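Local coordinates for protein NAD nucleotidase (Haemophilus influenzae, PDB 3ZTV) that degrades NAD to adenosine and nicotinamide riboside in the periplasm, acting as a zinc-dependent pyrophosphatase and 5'-nucleotidase, at residues 152-157 with 196-201. Numbering follows the deposited sequence.
Sequences KIAIIG and NKIILL
Ile156 and Leu200 meet on one face of a parallel strand pair, the beta-alpha-beta unit in which 152-157 and 198-201 are joined by a crossover that includes helix 179-191, within the calcineurin-like phosphoesterase domain. Ile156 spreads its two branches along the neighbouring strand: CD1 reaches back to Ile198 CG2 at 3.7 Å, while CG2 lies 3.8 Å from Leu200 CD1. Leu190 of the crossover helix packs on Ile156 and Ala154, and Ala187 touches Ile198. On the other face, Ile155 has CG1 anti to its backbone N (chi1 -178°), which carries CD1 over Ile199 CG2, at 4.1 Å, and Leu201 CB. Ile199 CG1 meets Ile153 CG2. Four backbone hydrogen bonds zip the strands, with Ala154 and Ile156 each giving N-H and C=O to the partner; Ile199 N to Ala154 O measures 2.8 Å. Beyond Leu201 the second strand runs on to His203, a probable zinc ligand. At the opposite end Lys197 passes across Ile153 CG1, its CB and CE each 4.0 Å away, then bends at its last two torsions to bring NZ to Glu151, in a salt bridge, and 2.9 Å from Asn196 OD1. A water there accepts from Lys197 NZ and Asn196 N and donates to Lys152 O at 2.7 Å.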
# COMPACT_ATOMS: atom_id res chain seq x y z
N LYS A 152 -15.37 20.79 -16.17
CA LYS A 152 -14.96 20.43 -14.81
C LYS A 152 -13.48 20.07 -14.73
O LYS A 152 -12.97 19.31 -15.55
CB LYS A 152 -15.84 19.30 -14.27
CG LYS A 152 -17.29 19.71 -14.09
CD LYS A 152 -18.09 18.67 -13.32
CE LYS A 152 -18.40 17.46 -14.17
NZ LYS A 152 -19.43 16.60 -13.52
N ILE A 153 -12.81 20.64 -13.74
CA ILE A 153 -11.42 20.30 -13.45
C ILE A 153 -11.33 19.89 -11.98
O ILE A 153 -11.84 20.59 -11.11
CB ILE A 153 -10.48 21.48 -13.74
CG1 ILE A 153 -10.63 21.94 -15.20
CG2 ILE A 153 -9.04 21.11 -13.43
CD1 ILE A 153 -9.71 23.09 -15.60
N ALA A 154 -10.72 18.74 -11.72
CA ALA A 154 -10.54 18.28 -10.35
C ALA A 154 -9.14 18.59 -9.85
O ALA A 154 -8.16 18.52 -10.60
CB ALA A 154 -10.81 16.79 -10.27
N ILE A 155 -9.05 18.94 -8.57
CA ILE A 155 -7.76 19.07 -7.91
C ILE A 155 -7.75 18.20 -6.65
O ILE A 155 -8.68 18.23 -5.85
CB ILE A 155 -7.42 20.54 -7.62
CG1 ILE A 155 -6.03 20.65 -6.98
CG2 ILE A 155 -8.49 21.21 -6.79
CD1 ILE A 155 -5.43 22.05 -7.02
N ILE A 156 -6.69 17.40 -6.52
CA ILE A 156 -6.54 16.42 -5.45
C ILE A 156 -5.34 16.82 -4.60
O ILE A 156 -4.28 17.14 -5.15
CB ILE A 156 -6.26 15.01 -6.04
CG1 ILE A 156 -7.38 14.56 -6.97
CG2 ILE A 156 -6.04 13.97 -4.94
CD1 ILE A 156 -6.95 13.43 -7.87
N GLY A 157 -5.47 16.81 -3.27
CA GLY A 157 -4.33 17.10 -2.42
C GLY A 157 -3.61 15.83 -1.99
O GLY A 157 -4.24 14.77 -1.90
N ASN A 196 -11.92 14.82 -17.15
CA ASN A 196 -10.73 14.35 -17.83
C ASN A 196 -9.56 15.32 -17.68
O ASN A 196 -8.57 15.21 -18.39
CB ASN A 196 -11.02 14.05 -19.31
CG ASN A 196 -11.50 15.27 -20.08
OD1 ASN A 196 -11.21 16.41 -19.73
ND2 ASN A 196 -12.25 15.02 -21.16
N LYS A 197 -9.69 16.25 -16.74
CA LYS A 197 -8.65 17.23 -16.43
C LYS A 197 -8.46 17.19 -14.93
O LYS A 197 -9.37 17.54 -14.15
CB LYS A 197 -9.09 18.61 -16.90
CG LYS A 197 -9.24 18.70 -18.41
CD LYS A 197 -9.82 20.04 -18.84
CE LYS A 197 -11.32 20.10 -18.65
NZ LYS A 197 -12.00 19.22 -19.64
N ILE A 198 -7.27 16.76 -14.51
CA ILE A 198 -6.99 16.51 -13.09
C ILE A 198 -5.61 17.06 -12.71
O ILE A 198 -4.60 16.76 -13.36
CB ILE A 198 -7.08 15.00 -12.75
CG1 ILE A 198 -8.48 14.48 -13.11
CG2 ILE A 198 -6.78 14.76 -11.29
CD1 ILE A 198 -8.73 13.00 -12.77
N ILE A 199 -5.62 17.86 -11.65
CA ILE A 199 -4.41 18.46 -11.09
C ILE A 199 -4.15 17.81 -9.73
O ILE A 199 -5.07 17.66 -8.92
CB ILE A 199 -4.62 19.97 -10.82
CG1 ILE A 199 -5.14 20.69 -12.07
CG2 ILE A 199 -3.33 20.61 -10.28
CD1 ILE A 199 -4.23 20.60 -13.24
N LEU A 200 -2.90 17.42 -9.50
CA LEU A 200 -2.50 16.87 -8.20
C LEU A 200 -1.59 17.90 -7.52
O LEU A 200 -0.54 18.28 -8.06
CB LEU A 200 -1.78 15.54 -8.41
CG LEU A 200 -1.32 14.80 -7.16
CD1 LEU A 200 -2.52 14.33 -6.36
CD2 LEU A 200 -0.44 13.61 -7.54
N LEU A 201 -2.01 18.37 -6.35
CA LEU A 201 -1.26 19.32 -5.53
C LEU A 201 -0.62 18.50 -4.42
O LEU A 201 -1.28 18.11 -3.44
CB LEU A 201 -2.22 20.38 -4.97
CG LEU A 201 -1.61 21.51 -4.14
CD1 LEU A 201 -0.54 22.27 -4.92
CD2 LEU A 201 -2.69 22.45 -3.65
O HOH W 1 -13.27 17.52 -17.55